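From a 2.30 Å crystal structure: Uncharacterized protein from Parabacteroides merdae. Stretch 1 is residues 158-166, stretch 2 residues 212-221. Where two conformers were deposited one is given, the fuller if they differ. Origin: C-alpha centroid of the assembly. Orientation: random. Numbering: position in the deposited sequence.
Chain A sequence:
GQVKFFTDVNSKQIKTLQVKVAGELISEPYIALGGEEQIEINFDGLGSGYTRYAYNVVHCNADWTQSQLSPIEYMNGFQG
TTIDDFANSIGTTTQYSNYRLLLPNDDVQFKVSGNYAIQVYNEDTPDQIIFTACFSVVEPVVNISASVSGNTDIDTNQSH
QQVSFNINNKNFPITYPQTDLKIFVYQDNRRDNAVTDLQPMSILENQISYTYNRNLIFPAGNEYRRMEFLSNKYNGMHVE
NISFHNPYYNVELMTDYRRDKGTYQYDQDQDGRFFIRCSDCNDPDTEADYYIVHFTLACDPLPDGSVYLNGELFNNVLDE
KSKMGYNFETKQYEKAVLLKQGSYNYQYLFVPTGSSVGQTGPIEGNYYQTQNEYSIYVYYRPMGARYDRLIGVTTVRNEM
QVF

Stretch 1 (158-166) QSHQQVSFN
Stretch 2 212-221: YNRNLIFPAG

Strand 160-166 takes strand 217-219 as an antiparallel neighbour, the two directions 148° apart and the axes approaching to 4.6 Å. Gln 161 and Phe 218 form the hydrogen-bonded pair: Gln 161 N donates to Phe 218 O at 3.0 Å, and Phe 218 N to Gln 161 O at 2.8 Å. Ala 220 N gives to Ser 159 O (3.0 Å) and Val 163 N to Leu 216 O (3.0 Å).

Leu 216 and Gln 162 each have 79 Å² covered by the other stretch, the largest shares of any residue here. Leu 216 (-93/17) follows the 3-10 segment 214-215, its N bonded to Asn 213 O at 3.0 Å. Its CB points toward the other stretch, and its m,t rotamer sets CD1 4.0 Å from Phe 165 CE1; Val 163 (t) meets it CB to CB at 4.4 Å.

Gln 162 (phi/psi -123/133) sits in the non-hydrogen-bonded pair with Ile 217, CA to CA 4.3 Å, both side chains on one face. Extended as t,t with chi3 18°, it lays CD 3.5 Å from Ile 217 CG1 (Ile 217 is m,t), while its NE2 donates to a water at 3.2 Å. That water also accepts from Tyr 212 N at 2.9 Å and donates to Val 163 O at 2.7 Å, bridging the stretches.

On the Gln 161 face, Phe 218 (m, chi2 87°) brings CE1 to 4.1 Å from Val 163 CG2.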

# COMPACT_ATOMS: atom_id res chain seq x y z
N GLN A 158 1.32 -15.36 15.72
CA GLN A 158 2.46 -15.48 16.62
C GLN A 158 3.68 -14.94 15.90
O GLN A 158 3.88 -13.71 15.85
CB GLN A 158 2.67 -16.92 17.11
CG GLN A 158 1.76 -17.30 18.27
CD GLN A 158 1.95 -16.43 19.48
OE1 GLN A 158 3.07 -16.06 19.82
NE2 GLN A 158 0.85 -16.10 20.15
N SER A 159 4.46 -15.80 15.26
CA SER A 159 5.70 -15.37 14.65
C SER A 159 5.81 -15.59 13.15
O SER A 159 6.89 -15.45 12.61
CB SER A 159 6.83 -16.12 15.35
OG SER A 159 6.50 -17.48 15.36
N HIS A 160 4.73 -15.92 12.45
CA HIS A 160 4.87 -16.20 11.03
C HIS A 160 3.86 -15.46 10.18
O HIS A 160 2.88 -14.90 10.69
CB HIS A 160 4.72 -17.69 10.76
CG HIS A 160 5.79 -18.53 11.36
ND1 HIS A 160 5.73 -18.98 12.66
CD2 HIS A 160 6.94 -19.01 10.84
CE1 HIS A 160 6.81 -19.70 12.91
NE2 HIS A 160 7.55 -19.75 11.81
N GLN A 161 4.15 -15.45 8.89
CA GLN A 161 3.27 -14.96 7.86
C GLN A 161 3.15 -16.03 6.79
O GLN A 161 4.13 -16.68 6.45
CB GLN A 161 3.81 -13.65 7.27
CG GLN A 161 3.31 -12.46 8.07
CD GLN A 161 4.03 -11.17 7.83
OE1 GLN A 161 4.71 -10.94 6.81
NE2 GLN A 161 3.87 -10.28 8.77
N GLN A 162 1.96 -16.21 6.24
CA GLN A 162 1.78 -17.16 5.17
C GLN A 162 1.21 -16.48 3.94
O GLN A 162 0.24 -15.75 4.02
CB GLN A 162 0.86 -18.27 5.64
CG GLN A 162 0.42 -19.27 4.58
CD GLN A 162 -0.00 -20.63 5.19
OE1 GLN A 162 -0.29 -20.72 6.38
NE2 GLN A 162 0.01 -21.67 4.38
N VAL A 163 1.83 -16.77 2.81
CA VAL A 163 1.38 -16.30 1.49
C VAL A 163 0.51 -17.34 0.80
O VAL A 163 0.82 -18.53 0.79
CB VAL A 163 2.58 -16.10 0.57
CG1 VAL A 163 2.12 -15.61 -0.79
CG2 VAL A 163 3.55 -15.11 1.20
N SER A 164 -0.55 -16.86 0.19
CA SER A 164 -1.56 -17.71 -0.43
C SER A 164 -1.77 -17.04 -1.77
O SER A 164 -1.86 -15.81 -1.83
CB SER A 164 -2.88 -17.70 0.38
OG SER A 164 -2.75 -18.12 1.74
N PHE A 165 -1.81 -17.82 -2.85
CA PHE A 165 -2.12 -17.21 -4.15
C PHE A 165 -2.74 -18.15 -5.16
O PHE A 165 -2.60 -19.35 -5.05
CB PHE A 165 -0.90 -16.49 -4.75
CG PHE A 165 0.17 -17.40 -5.28
CD1 PHE A 165 1.17 -17.88 -4.46
CD2 PHE A 165 0.20 -17.74 -6.62
CE1 PHE A 165 2.18 -18.70 -4.97
CE2 PHE A 165 1.17 -18.59 -7.12
CZ PHE A 165 2.17 -19.05 -6.30
N ASN A 166 -3.39 -17.56 -6.16
CA ASN A 166 -4.01 -18.29 -7.28
C ASN A 166 -3.58 -17.64 -8.53
O ASN A 166 -3.51 -16.42 -8.60
CB ASN A 166 -5.54 -18.24 -7.23
CG ASN A 166 -6.08 -18.73 -5.90
OD1 ASN A 166 -6.26 -19.92 -5.69
ND2 ASN A 166 -6.30 -17.79 -4.97
N TYR A 212 -2.37 -22.95 1.12
CA TYR A 212 -2.16 -23.95 2.18
C TYR A 212 -0.85 -24.72 2.00
O TYR A 212 -0.69 -25.83 2.45
CB TYR A 212 -3.34 -24.91 2.29
CG TYR A 212 -4.70 -24.22 2.41
CD1 TYR A 212 -4.99 -23.37 3.48
CD2 TYR A 212 -5.69 -24.43 1.46
CE1 TYR A 212 -6.21 -22.74 3.58
CE2 TYR A 212 -6.92 -23.80 1.56
CZ TYR A 212 -7.18 -22.96 2.63
OH TYR A 212 -8.42 -22.37 2.76
N ASN A 213 0.11 -24.09 1.36
CA ASN A 213 1.38 -24.71 1.08
C ASN A 213 2.34 -24.42 2.21
O ASN A 213 2.60 -23.28 2.55
CB ASN A 213 1.92 -24.14 -0.23
CG ASN A 213 3.05 -24.94 -0.78
OD1 ASN A 213 4.07 -25.17 -0.08
ND2 ASN A 213 2.90 -25.39 -2.03
N ARG A 214 2.87 -25.48 2.81
CA ARG A 214 3.69 -25.34 3.99
C ARG A 214 4.93 -24.49 3.70
O ARG A 214 5.38 -23.74 4.55
CB ARG A 214 4.05 -26.71 4.53
CG ARG A 214 5.00 -26.73 5.70
CD ARG A 214 4.33 -26.32 7.00
NE ARG A 214 5.34 -26.29 8.07
CZ ARG A 214 6.26 -25.34 8.20
NH1 ARG A 214 6.34 -24.33 7.35
NH2 ARG A 214 7.12 -25.38 9.19
N ASN A 215 5.47 -24.58 2.49
CA ASN A 215 6.69 -23.84 2.15
C ASN A 215 6.44 -22.35 2.03
O ASN A 215 7.38 -21.60 1.92
CB ASN A 215 7.25 -24.33 0.80
CG ASN A 215 7.34 -25.83 0.74
OD1 ASN A 215 8.20 -26.39 1.35
ND2 ASN A 215 6.38 -26.49 0.05
N LEU A 216 5.17 -21.94 1.97
CA LEU A 216 4.85 -20.54 1.78
C LEU A 216 4.64 -19.82 3.09
O LEU A 216 4.12 -18.70 3.11
CB LEU A 216 3.66 -20.37 0.85
CG LEU A 216 4.01 -20.57 -0.62
CD1 LEU A 216 2.77 -20.48 -1.46
CD2 LEU A 216 5.04 -19.57 -1.09
N ILE A 217 5.11 -20.44 4.17
CA ILE A 217 5.09 -19.85 5.48
C ILE A 217 6.48 -19.33 5.81
O ILE A 217 7.45 -20.07 5.85
CB ILE A 217 4.64 -20.85 6.56
CG1 ILE A 217 3.24 -21.36 6.24
CG2 ILE A 217 4.62 -20.17 7.91
CD1 ILE A 217 2.69 -22.35 7.26
N PHE A 218 6.57 -18.03 6.04
CA PHE A 218 7.83 -17.34 6.24
C PHE A 218 7.89 -16.86 7.65
O PHE A 218 6.85 -16.54 8.22
CB PHE A 218 7.84 -16.10 5.39
CG PHE A 218 8.05 -16.37 3.95
CD1 PHE A 218 6.98 -16.65 3.12
CD2 PHE A 218 9.31 -16.25 3.40
CE1 PHE A 218 7.16 -16.87 1.76
CE2 PHE A 218 9.52 -16.49 2.05
CZ PHE A 218 8.43 -16.81 1.23
N PRO A 219 9.09 -16.75 8.23
CA PRO A 219 9.10 -16.02 9.52
C PRO A 219 8.77 -14.55 9.31
O PRO A 219 9.15 -13.96 8.29
CB PRO A 219 10.53 -16.20 10.02
CG PRO A 219 11.31 -16.56 8.79
CD PRO A 219 10.39 -17.33 7.90
N ALA A 220 8.05 -13.96 10.26
CA ALA A 220 7.46 -12.66 10.05
C ALA A 220 8.45 -11.52 10.17
O ALA A 220 8.23 -10.43 9.60
CB ALA A 220 6.28 -12.45 10.98
N GLY A 221 9.52 -11.73 10.92
CA GLY A 221 10.51 -10.66 11.12
C GLY A 221 9.92 -9.46 11.82
O GLY A 221 8.94 -9.58 12.59
O HOH W 1 -0.71 -20.61 1.49